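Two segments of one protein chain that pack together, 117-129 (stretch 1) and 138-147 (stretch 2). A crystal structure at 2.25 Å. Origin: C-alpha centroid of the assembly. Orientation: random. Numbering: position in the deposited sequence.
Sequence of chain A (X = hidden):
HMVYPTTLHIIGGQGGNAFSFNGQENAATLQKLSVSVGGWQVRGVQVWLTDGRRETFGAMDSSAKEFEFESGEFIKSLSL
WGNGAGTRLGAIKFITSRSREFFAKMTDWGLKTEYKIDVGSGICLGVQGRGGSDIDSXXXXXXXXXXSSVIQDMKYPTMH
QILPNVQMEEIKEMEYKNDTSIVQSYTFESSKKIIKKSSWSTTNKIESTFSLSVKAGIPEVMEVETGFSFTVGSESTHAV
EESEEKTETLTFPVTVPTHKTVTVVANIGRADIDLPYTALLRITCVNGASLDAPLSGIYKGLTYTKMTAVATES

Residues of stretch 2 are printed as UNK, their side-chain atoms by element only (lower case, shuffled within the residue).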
# COMPACT_ATOMS: atom_id res chain seq x y z
N ILE A 117 14.21 16.73 -30.79
CA ILE A 117 13.41 17.63 -30.01
C ILE A 117 13.65 17.39 -28.49
O ILE A 117 13.82 16.24 -28.02
CB ILE A 117 11.92 17.35 -30.32
CG1 ILE A 117 11.66 17.45 -31.82
CG2 ILE A 117 11.00 18.28 -29.53
CD1 ILE A 117 11.93 18.82 -32.47
N ASP A 118 13.61 18.49 -27.74
CA ASP A 118 13.59 18.44 -26.31
C ASP A 118 12.18 18.01 -25.80
O ASP A 118 11.24 18.78 -25.83
CB ASP A 118 13.93 19.81 -25.75
CG ASP A 118 14.02 19.82 -24.18
OD1 ASP A 118 13.69 18.79 -23.58
OD2 ASP A 118 14.34 20.87 -23.56
N VAL A 119 12.07 16.78 -25.32
CA VAL A 119 10.81 16.26 -24.86
C VAL A 119 10.45 16.61 -23.42
O VAL A 119 9.44 16.18 -22.91
CB VAL A 119 10.75 14.73 -25.00
CG1 VAL A 119 11.11 14.31 -26.43
CG2 VAL A 119 11.65 14.04 -24.01
N GLY A 120 11.26 17.41 -22.77
CA GLY A 120 11.01 17.79 -21.39
C GLY A 120 10.95 16.60 -20.46
O GLY A 120 11.93 15.90 -20.32
N SER A 121 9.77 16.40 -19.86
CA SER A 121 9.51 15.24 -19.05
C SER A 121 9.16 14.01 -19.88
O SER A 121 9.05 12.92 -19.35
CB SER A 121 8.35 15.52 -18.12
OG SER A 121 7.13 15.60 -18.83
N GLY A 122 8.90 14.19 -21.18
CA GLY A 122 8.40 13.10 -22.01
C GLY A 122 6.91 12.88 -21.91
O GLY A 122 6.38 11.96 -22.51
N ILE A 123 6.21 13.70 -21.12
CA ILE A 123 4.78 13.57 -20.97
C ILE A 123 4.15 14.58 -21.89
O ILE A 123 4.30 15.78 -21.71
CB ILE A 123 4.32 13.88 -19.52
CG1 ILE A 123 5.05 13.04 -18.46
CG2 ILE A 123 2.84 13.74 -19.40
CD1 ILE A 123 4.85 11.60 -18.63
N CYS A 124 3.41 14.10 -22.88
CA CYS A 124 2.89 14.93 -23.91
C CYS A 124 1.45 15.35 -23.66
O CYS A 124 0.63 14.52 -23.24
CB CYS A 124 3.00 14.21 -25.25
SG CYS A 124 2.35 15.13 -26.68
N LEU A 125 1.15 16.65 -23.87
CA LEU A 125 -0.19 17.19 -23.66
C LEU A 125 -0.98 17.34 -24.95
O LEU A 125 -2.17 17.69 -24.91
CB LEU A 125 -0.12 18.56 -23.00
CG LEU A 125 0.34 18.65 -21.53
CD1 LEU A 125 0.63 20.08 -21.16
CD2 LEU A 125 -0.69 18.01 -20.62
N GLY A 126 -0.37 17.10 -26.10
CA GLY A 126 -1.07 17.22 -27.38
C GLY A 126 -0.14 17.77 -28.46
O GLY A 126 1.11 17.63 -28.39
N VAL A 127 -0.73 18.43 -29.46
CA VAL A 127 0.02 18.95 -30.62
C VAL A 127 -0.38 20.35 -30.99
O VAL A 127 -1.43 20.81 -30.62
CB VAL A 127 -0.18 18.08 -31.86
CG1 VAL A 127 0.36 16.68 -31.62
CG2 VAL A 127 -1.66 18.05 -32.25
N GLN A 128 0.48 21.02 -31.75
CA GLN A 128 0.19 22.36 -32.20
C GLN A 128 0.94 22.59 -33.47
O GLN A 128 2.10 22.15 -33.62
CB GLN A 128 0.63 23.39 -31.14
CG GLN A 128 0.27 24.85 -31.46
CD GLN A 128 0.34 25.76 -30.22
OE1 GLN A 128 -0.22 25.43 -29.18
NE2 GLN A 128 1.05 26.87 -30.34
N GLY A 129 0.32 23.28 -34.41
CA GLY A 129 0.98 23.57 -35.66
C GLY A 129 0.11 24.27 -36.67
O GLY A 129 -0.76 25.08 -36.31
N UNK A 138 4.14 21.04 -37.56
CA UNK A 138 3.61 20.56 -36.28
C UNK A 138 4.70 20.36 -35.26
O UNK A 138 5.88 20.10 -35.63
c UNK A 138 -0.16 17.57 -36.71
s UNK A 138 1.06 17.36 -35.47
c UNK A 138 2.86 19.25 -36.44
c UNK A 138 1.83 18.98 -35.36
N UNK A 139 4.31 20.47 -33.98
CA UNK A 139 5.16 20.05 -32.90
C UNK A 139 4.33 19.43 -31.79
O UNK A 139 3.10 19.54 -31.76
N UNK A 140 5.01 18.76 -30.88
CA UNK A 140 4.36 18.12 -29.73
C UNK A 140 4.54 18.97 -28.47
O UNK A 140 5.65 19.43 -28.17
c UNK A 140 4.83 14.85 -32.83
c UNK A 140 3.24 13.85 -31.38
c UNK A 140 4.93 16.72 -29.51
c UNK A 140 4.54 15.73 -30.60
c UNK A 140 3.86 13.89 -32.60
c UNK A 140 5.17 15.74 -31.82
c UNK A 140 3.59 14.76 -30.38
N UNK A 141 3.45 19.20 -27.77
CA UNK A 141 3.46 19.95 -26.52
C UNK A 141 3.86 19.02 -25.39
O UNK A 141 3.16 18.08 -25.11
c UNK A 141 2.15 21.38 -24.92
c UNK A 141 2.08 20.52 -26.18
c UNK A 141 1.62 21.45 -27.29
c UNK A 141 0.17 21.84 -27.21
N UNK A 142 4.98 19.31 -24.74
CA UNK A 142 5.44 18.52 -23.61
C UNK A 142 5.43 19.34 -22.33
O UNK A 142 5.80 20.52 -22.34
c UNK A 142 7.64 16.28 -27.08
c UNK A 142 7.20 14.98 -26.79
c UNK A 142 6.73 14.67 -25.53
c UNK A 142 6.63 15.67 -24.57
c UNK A 142 7.01 16.97 -24.85
c UNK A 142 7.53 17.28 -26.12
c UNK A 142 6.88 18.02 -23.82
N UNK A 143 5.10 18.69 -21.22
CA UNK A 143 5.38 19.25 -19.90
C UNK A 143 6.88 19.20 -19.68
O UNK A 143 7.54 18.17 -19.93
c UNK A 143 4.70 18.44 -18.75
c UNK A 143 2.45 17.57 -17.96
c UNK A 143 3.20 18.41 -18.97
c UNK A 143 5.00 19.09 -17.39
N UNK A 144 7.43 20.30 -19.20
CA UNK A 144 8.87 20.33 -18.90
C UNK A 144 9.17 19.37 -17.75
O UNK A 144 8.25 18.88 -17.08
c UNK A 144 9.30 21.75 -18.58
o UNK A 144 10.42 22.06 -20.62
c UNK A 144 9.64 22.54 -19.81
n UNK A 144 9.17 23.81 -19.90
N UNK A 145 10.45 19.08 -17.52
CA UNK A 145 10.85 18.12 -16.54
C UNK A 145 10.17 18.44 -15.18
O UNK A 145 10.14 19.60 -14.74
c UNK A 145 12.33 18.10 -16.37
N UNK A 146 9.62 17.39 -14.55
CA UNK A 146 8.75 17.53 -13.41
C UNK A 146 9.50 17.28 -12.11
O UNK A 146 10.26 16.31 -11.99
c UNK A 146 6.78 16.50 -12.20
c UNK A 146 5.60 15.96 -15.03
c UNK A 146 6.68 16.99 -14.66
c UNK A 146 7.58 16.56 -13.50
N UNK A 147 9.26 18.17 -11.13
CA UNK A 147 9.78 18.02 -9.78
C UNK A 147 8.74 17.34 -8.90
O UNK A 147 9.08 16.45 -8.14
c UNK A 147 10.11 19.37 -9.18
c UNK A 147 11.44 20.32 -5.67
c UNK A 147 10.58 19.27 -7.73
n UNK A 147 11.97 21.52 -4.95
c UNK A 147 11.10 20.57 -7.14

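Position 138 carries three carbons and one sulfur in an unbranched chain, with the sulfur third and a carbon last. The sulfur lies 3.9 Å from Val127 CB. This is Met138. Its CA is 4.0 Å from Gly129 CA, and a CB on Gly129 would clash with Met138 CA.

Position 139 has no side-chain atoms, so it is Gly139. Its backbone pairs with Gln128 in both directions: Gly139 N to Gln128 O is 2.8 Å, and Gln128 N to Gly139 O is 3.0 Å.

Position 140 has one carbon followed by a ring of six carbons, with no oxygen on the ring. Val127 CG1 sits over one ring face. It is Phe140. Val127 CG1 is 4.0 Å from Phe140 CD2. Cys124 SG meets the ring edge, 3.9 Å from the same Phe140 CD2.

Position 141 has four carbons, forked at the first, with one arm two carbons long. One branch lies near Leu125. This is the isoleucine pattern, hence Ile141. Ile141 CG2 is 4.1 Å from Leu125 CB, and Ile141 CD1 is 4.1 Å from Gln128 OE1. The backbone is held by Leu125 N to Ile141 O at 2.8 Å and Ile141 N to Gly126 O at 2.9 Å.

Position 142 again shows one carbon and a six-carbon ring without a hydroxyl. Val119 CA lies over one ring face, 3.8 Å from the centroid. It is Phe142. Cys124 CB is 3.8 Å from Phe142 CE1.

Position 143 has four carbons, forked at the first. The longer arm lies near Leu125. It is Ile143. Leu125 CD1 is 3.8 Å from Ile143 CG1. Ile143 N bonds to Ile123 O at 3.1 Å. Ile143 O accepts both Ser121 N and Ser121 OG, each at 2.8 Å.

Position 144 has two carbons, the second bearing one oxygen and one nitrogen. This amide is Asn144. Its CA-to-CB bond points away from stretch 1, and its CA is 4.2 Å from Gly120 CA.

Position 145 has a single side-chain carbon, so it is Ala145. Its N is 3.6 Å from Ser121 N.

Position 146 has four carbons, forked at the first, with a two-carbon arm. The side chain reaches Ser121. It is Ile146. Ile146 CG1 is 4.1 Å from Ser121 CB.

Position 147 has four carbons in a row ending in nitrogen. It is Lys147, exposed and clear of stretch 1.

The contact is an antiparallel strand pairing, extended by the Val119 to Gly122 turn. Backbone hydrogen bonds set the register. Phe140 and Phe142 pack with Cys124 and Val127 on one face; Ile141 points to the other.

Stretch 2 (138-147) MGFIFINAIK
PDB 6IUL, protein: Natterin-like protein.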